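PDB 5ZBF: cupin domain protein from Microcystis aeruginosa DIANCHI905, which probably acts as a cupin-superfamily isomerase in building the Choi moiety of aeruginosins, and binds iron(II) together with 4-hydroxyphenylpyruvic acid. Local coordinates for residues Q44-Q49 with K100-S105; I75-A80 with L106-V111. All coordinates share one frame; numbering follows the deposited sequence.

Contacts 1 and 2 sit on the same side of the chain's centre, with their own centres about 10 Å apart. Along the chain their segments alternate: 44-49, 75-80, 100-105, then 106-111, so the last two form one continuous run. Strands 94-101, 48-55, 74-78 and 112-119 are successive antiparallel neighbours. Strand 48-55, which carries the iron ligand Gln49, pairs with 94-101 in contact 1 and with 74-78, the strand of contact 2, on its other side. The two contacts meet where Ala78 N lies 2.8 Å from Gln49 O, probably a hydrogen bond. Residues 100-111 run on from contact 1 into contact 2 and lead into strand 112-119.

Contact 1: Q44-Q49 with K100-S105; sequences QHPESQ and KRITSS. With FE2 (Fe (II) ion), chain C; ENO (3-(4-hydroxy-phenyl)pyruvic acid), chain B.
Ser48 OG is gripped twice, by Thr103 OG1 at 2.7 Å and by a water at 2.8 Å that also bonds Pro46 O and Thr103 N. This knot closes the end of an antiparallel ladder in the cupin fold, on the face turned away from Gln49 and Lys100, which lead to the iron site. Ser48 and Arg101 form the hydrogen-bonded pair: Arg101 N reaches Ser48 O within the carbonyl plane, whereas Ser48 N lies 38° out of the plane of Arg101 O. The Arg101 side chain turns to Thr27 and Glu210. Gln49 and Lys100 run side by side towards the metal. The bend at chi3 (66°) sets Lys100 CE over one face of the His45 ring in a CH-pi contact, 4.1 Å from the centroid; the two side chains cross at about a right angle. His45 NE2 and the Gln49 amide bind the iron; His43, His84 and O1 and O4 of the bound 4-hydroxyphenylpyruvic acid complete the site. The His45 ring is steadied by ND1, which donates to Glu47 O at 2.9 Å, nearly in the ring plane. At the outer edge, Ile102 CD1 rests against Pro46 CB and Glu47 CG. Lys100 NZ donates to O1 of 4-hydroxyphenylpyruvic acid at 3.0 Å.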
loop_
_atom_site.group_PDB
_atom_site.type_symbol
_atom_site.label_atom_id
_atom_site.label_comp_id
_atom_site.label_asym_id
_atom_site.label_seq_id
_atom_site.Cartn_x
_atom_site.Cartn_y
_atom_site.Cartn_z
ATOM N N GLN A 44 -9.936 17.144 4.107
ATOM C CA GLN A 44 -10.133 16.859 2.703
ATOM C C GLN A 44 -8.968 17.424 1.924
ATOM O O GLN A 44 -8.306 18.368 2.359
ATOM C CB GLN A 44 -11.477 17.399 2.197
ATOM C CG GLN A 44 -11.723 18.872 2.451
ATOM C CD GLN A 44 -13.199 19.215 2.444
ATOM O OE1 GLN A 44 -13.731 19.700 3.439
ATOM N NE2 GLN A 44 -13.875 18.945 1.330
ATOM N N HIS A 45 -8.707 16.808 0.780
ATOM C CA HIS A 45 -7.653 17.251 -0.109
ATOM C C HIS A 45 -7.957 16.766 -1.510
ATOM O O HIS A 45 -8.676 15.768 -1.683
ATOM C CB HIS A 45 -6.293 16.726 0.353
ATOM C CG HIS A 45 -6.335 15.341 0.916
ATOM N ND1 HIS A 45 -6.573 14.228 0.139
ATOM C CD2 HIS A 45 -6.162 14.890 2.178
ATOM C CE1 HIS A 45 -6.543 13.150 0.896
ATOM N NE2 HIS A 45 -6.295 13.523 2.140
ATOM N N PRO A 46 -7.395 17.447 -2.518
ATOM C CA PRO A 46 -7.708 17.104 -3.903
ATOM C C PRO A 46 -7.176 15.733 -4.323
ATOM O O PRO A 46 -7.713 15.128 -5.251
ATOM C CB PRO A 46 -7.048 18.228 -4.709
ATOM C CG PRO A 46 -5.957 18.738 -3.840
ATOM C CD PRO A 46 -6.397 18.530 -2.421
ATOM N N GLU A 47 -6.147 15.236 -3.645
ATOM C CA GLU A 47 -5.668 13.885 -3.925
ATOM C C GLU A 47 -6.684 12.857 -3.447
ATOM O O GLU A 47 -7.240 12.974 -2.342
ATOM C CB GLU A 47 -4.323 13.611 -3.254
ATOM C CG GLU A 47 -3.170 14.468 -3.775
ATOM C CD GLU A 47 -3.081 15.845 -3.138
ATOM O OE1 GLU A 47 -3.836 16.136 -2.180
ATOM O OE2 GLU A 47 -2.242 16.646 -3.600
ATOM N N SER A 48 -6.934 11.864 -4.297
ATOM C CA SER A 48 -7.632 10.652 -3.889
ATOM C C SER A 48 -6.707 9.827 -3.017
ATOM O O SER A 48 -5.480 9.883 -3.169
ATOM C CB SER A 48 -8.036 9.825 -5.103
ATOM O OG SER A 48 -8.898 10.555 -5.949
ATOM N N GLN A 49 -7.302 9.052 -2.120
ATOM C CA GLN A 49 -6.547 8.330 -1.107
ATOM C C GLN A 49 -7.115 6.942 -0.874
ATOM O O GLN A 49 -8.335 6.746 -0.827
ATOM C CB GLN A 49 -6.573 9.129 0.196
ATOM C CG GLN A 49 -5.845 8.498 1.372
ATOM C CD GLN A 49 -6.016 9.299 2.644
ATOM O OE1 GLN A 49 -6.422 8.777 3.686
ATOM N NE2 GLN A 49 -5.720 10.582 2.556
ATOM N N LYS A 100 -1.635 8.355 -2.110
ATOM C CA LYS A 100 -2.363 9.550 -2.511
ATOM C C LYS A 100 -1.930 9.977 -3.904
ATOM O O LYS A 100 -0.741 9.946 -4.234
ATOM C CB LYS A 100 -2.158 10.674 -1.495
ATOM C CG LYS A 100 -2.862 10.406 -0.177
ATOM C CD LYS A 100 -2.332 11.270 0.949
ATOM C CE LYS A 100 -2.640 12.732 0.732
ATOM N NZ LYS A 100 -2.372 13.495 1.984
ATOM N N ARG A 101 -2.909 10.378 -4.715
ATOM C CA ARG A 101 -2.685 10.669 -6.124
ATOM C C ARG A 101 -3.854 11.491 -6.630
ATOM O O ARG A 101 -4.997 11.215 -6.262
ATOM C CB ARG A 101 -2.620 9.359 -6.906
ATOM C CG ARG A 101 -2.335 9.524 -8.378
ATOM C CD ARG A 101 -2.561 8.231 -9.125
ATOM N NE ARG A 101 -2.347 8.435 -10.548
ATOM C CZ ARG A 101 -1.153 8.516 -11.134
ATOM N NH1 ARG A 101 -1.088 8.702 -12.443
ATOM N NH2 ARG A 101 -0.029 8.406 -10.430
ATOM N N ILE A 102 -3.576 12.506 -7.449
ATOM C CA ILE A 102 -4.634 13.203 -8.181
ATOM C C ILE A 102 -5.086 12.260 -9.287
ATOM O O ILE A 102 -4.310 11.951 -10.193
ATOM C CB ILE A 102 -4.156 14.531 -8.808
ATOM C CG1 ILE A 102 -3.665 15.504 -7.728
ATOM C CG2 ILE A 102 -5.279 15.158 -9.638
ATOM C CD1 ILE A 102 -4.757 16.078 -6.854
ATOM N N THR A 103 -6.327 11.786 -9.191
ATOM C CA THR A 103 -6.844 10.796 -10.122
ATOM C C THR A 103 -7.747 11.386 -11.181
ATOM O O THR A 103 -8.369 12.429 -10.995
ATOM C CB THR A 103 -7.645 9.688 -9.407
ATOM O OG1 THR A 103 -8.721 10.266 -8.654
ATOM C CG2 THR A 103 -6.746 8.892 -8.506
ATOM N N SER A 104 -7.822 10.682 -12.302
ATOM C CA SER A 104 -8.715 11.028 -13.391
ATOM C C SER A 104 -9.938 10.098 -13.503
ATOM O O SER A 104 -10.921 10.452 -14.163
ATOM C CB SER A 104 -7.929 10.986 -14.704
ATOM O OG SER A 104 -7.173 9.782 -14.805
ATOM N N SER A 105 -9.882 8.936 -12.859
ATOM C CA SER A 105 -10.895 7.877 -12.992
ATOM C C SER A 105 -12.269 8.275 -12.452
ATOM O O SER A 105 -12.379 9.158 -11.600
ATOM C CB SER A 105 -10.440 6.607 -12.244
ATOM O OG SER A 105 -9.141 6.173 -12.630
HETATM FE FE FE2 C . -6.252 12.167 3.873
HETATM O O4 ENO B . -5.859 10.844 5.469
HETATM C C9 ENO B . -4.080 12.537 9.052
HETATM C C8 ENO B . -4.556 13.574 9.856
HETATM C C7 ENO B . -5.923 13.854 9.908
HETATM C C6 ENO B . -6.810 13.088 9.155
HETATM C C5 ENO B . -6.334 12.053 8.353
HETATM C C4 ENO B . -4.970 11.770 8.298
HETATM O O3 ENO B . -6.394 14.868 10.689
HETATM C C3 ENO B . -4.478 10.644 7.408
HETATM C C2 ENO B . -4.747 11.046 5.966
HETATM C C1 ENO B . -3.707 11.704 5.169
HETATM O O2 ENO B . -2.499 11.662 5.521
HETATM O O1 ENO B . -4.063 12.308 4.131
HETATM O O HOH W 1 -8.020 12.921 -7.097
#

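Contact 2: I75-A80 with L106-V111; sequences IHVADA and LPSEDV
Asp79 holds Ser108 with both carboxylate oxygens: Ser108 OG donates to OD1 at 2.7 Å and Ser108 N to OD2 at 2.8 Å, each meeting a syn lone pair. The carboxylate is thus fixed against rotation by one residue. Ser108 OG also bonds Ser133 OG. Next to this pair the packing is close. Val77 CG1, anti to its backbone N (chi1 -175°), points to Ser108 and comes 3.4 Å from OG, while Val77 CB lies 3.6 Å from Asp110 O. Leu113 of the adjacent strand 112-119 and Phe135 of strand 135-142 touch the same valine. Further along, Val77 N donates to Val111 O at 2.8 Å, from 39° above the carbonyl plane. The outer side is looser. Pro107 meets Asp79 OD2 with its CA, 3.6 Å away, and its CB a little farther off; the Asp110 carboxylate leads away from strand 74-78, and a water donates to both Asp79 OD2, at 3.2 Å, and Ser108 O. Beyond Val111 the pairing continues, as a backbone hydrogen bond joins Ile75 and Leu113. A loop clamped to the end of one strand thus runs on into that strand's antiparallel neighbour, within a bicupin, two cupin domains in one chain.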
loop_
_atom_site.group_PDB
_atom_site.type_symbol
_atom_site.label_atom_id
_atom_site.label_comp_id
_atom_site.label_asym_id
_atom_site.label_seq_id
_atom_site.Cartn_x
_atom_site.Cartn_y
_atom_site.Cartn_z
ATOM N N ILE A 75 -9.462 -2.088 2.850
ATOM C CA ILE A 75 -8.830 -0.918 2.285
ATOM C C ILE A 75 -9.854 0.227 2.295
ATOM O O ILE A 75 -10.993 0.089 1.852
ATOM C CB ILE A 75 -8.126 -1.213 0.921
ATOM C CG1 ILE A 75 -8.821 -0.599 -0.288
ATOM C CG2 ILE A 75 -7.882 -2.706 0.703
ATOM C CD1 ILE A 75 -8.118 0.645 -0.759
ATOM N N HIS A 76 -9.445 1.356 2.876
ATOM C CA HIS A 76 -10.308 2.543 2.880
ATOM C C HIS A 76 -10.100 3.279 1.566
ATOM O O HIS A 76 -9.002 3.257 1.005
ATOM C CB HIS A 76 -10.067 3.452 4.107
ATOM C CG HIS A 76 -8.825 4.287 4.034
ATOM N ND1 HIS A 76 -7.649 3.915 4.638
ATOM C CD2 HIS A 76 -8.584 5.483 3.444
ATOM C CE1 HIS A 76 -6.729 4.839 4.422
ATOM N NE2 HIS A 76 -7.270 5.801 3.693
ATOM N N VAL A 77 -11.161 3.923 1.076
ATOM C CA VAL A 77 -11.123 4.626 -0.202
ATOM C C VAL A 77 -11.788 5.993 -0.024
ATOM O O VAL A 77 -12.989 6.078 0.248
ATOM C CB VAL A 77 -11.850 3.821 -1.308
ATOM C CG1 VAL A 77 -11.710 4.499 -2.667
ATOM C CG2 VAL A 77 -11.326 2.388 -1.380
ATOM N N ALA A 78 -10.993 7.053 -0.146
ATOM C CA ALA A 78 -11.495 8.427 -0.041
ATOM C C ALA A 78 -11.224 9.141 -1.358
ATOM O O ALA A 78 -10.081 9.519 -1.645
ATOM C CB ALA A 78 -10.808 9.150 1.106
ATOM N N ASP A 79 -12.270 9.310 -2.168
ATOM C CA ASP A 79 -12.124 10.001 -3.447
ATOM C C ASP A 79 -11.810 11.486 -3.242
ATOM O O ASP A 79 -11.812 11.963 -2.115
ATOM C CB ASP A 79 -13.383 9.817 -4.291
ATOM C CG ASP A 79 -13.500 8.402 -4.871
ATOM O OD1 ASP A 79 -12.512 7.623 -4.854
ATOM O OD2 ASP A 79 -14.591 8.071 -5.351
ATOM N N ALA A 80 -11.542 12.194 -4.341
ATOM C CA ALA A 80 -11.072 13.583 -4.293
ATOM C C ALA A 80 -11.985 14.458 -3.449
ATOM O O ALA A 80 -13.199 14.460 -3.651
ATOM C CB ALA A 80 -10.961 14.152 -5.702
ATOM N N LEU A 106 -13.311 7.593 -12.936
ATOM C CA LEU A 106 -14.672 7.744 -12.409
ATOM C C LEU A 106 -14.747 7.354 -10.926
ATOM O O LEU A 106 -13.917 6.591 -10.461
ATOM C CB LEU A 106 -15.662 6.897 -13.220
ATOM C CG LEU A 106 -16.020 7.470 -14.586
ATOM C CD1 LEU A 106 -16.799 6.453 -15.405
ATOM C CD2 LEU A 106 -16.789 8.771 -14.441
ATOM N N PRO A 107 -15.749 7.873 -10.187
ATOM C CA PRO A 107 -15.798 7.686 -8.734
ATOM C C PRO A 107 -15.879 6.239 -8.269
ATOM O O PRO A 107 -16.442 5.379 -8.960
ATOM C CB PRO A 107 -17.083 8.419 -8.324
ATOM C CG PRO A 107 -17.316 9.414 -9.399
ATOM C CD PRO A 107 -16.851 8.734 -10.653
ATOM N N SER A 108 -15.333 6.000 -7.085
ATOM C CA SER A 108 -15.396 4.705 -6.425
ATOM C C SER A 108 -16.797 4.434 -5.888
ATOM O O SER A 108 -17.442 5.329 -5.333
ATOM C CB SER A 108 -14.415 4.681 -5.260
ATOM O OG SER A 108 -13.126 5.109 -5.673
ATOM N N GLU A 109 -17.256 3.198 -6.050
ATOM C CA GLU A 109 -18.589 2.797 -5.587
ATOM C C GLU A 109 -18.599 2.448 -4.091
ATOM O O GLU A 109 -19.650 2.455 -3.459
ATOM C CB GLU A 109 -19.104 1.618 -6.418
ATOM C CG GLU A 109 -20.481 1.115 -6.014
ATOM N N ASP A 110 -17.434 2.156 -3.519
ATOM C CA ASP A 110 -17.361 1.746 -2.122
ATOM C C ASP A 110 -16.291 2.541 -1.385
ATOM O O ASP A 110 -15.219 2.790 -1.949
ATOM C CB ASP A 110 -17.041 0.251 -2.047
ATOM C CG ASP A 110 -18.023 -0.596 -2.830
ATOM O OD1 ASP A 110 -19.138 -0.848 -2.326
ATOM O OD2 ASP A 110 -17.680 -1.010 -3.956
ATOM N N VAL A 111 -16.584 2.938 -0.137
ATOM C CA VAL A 111 -15.588 3.575 0.749
ATOM C C VAL A 111 -14.692 2.562 1.483
ATOM O O VAL A 111 -13.620 2.923 1.994
ATOM C CB VAL A 111 -16.224 4.538 1.793
ATOM C CG1 VAL A 111 -16.933 5.697 1.094
ATOM C CG2 VAL A 111 -17.181 3.818 2.741
HETATM O O HOH W 2 -16.656 7.138 -3.067
#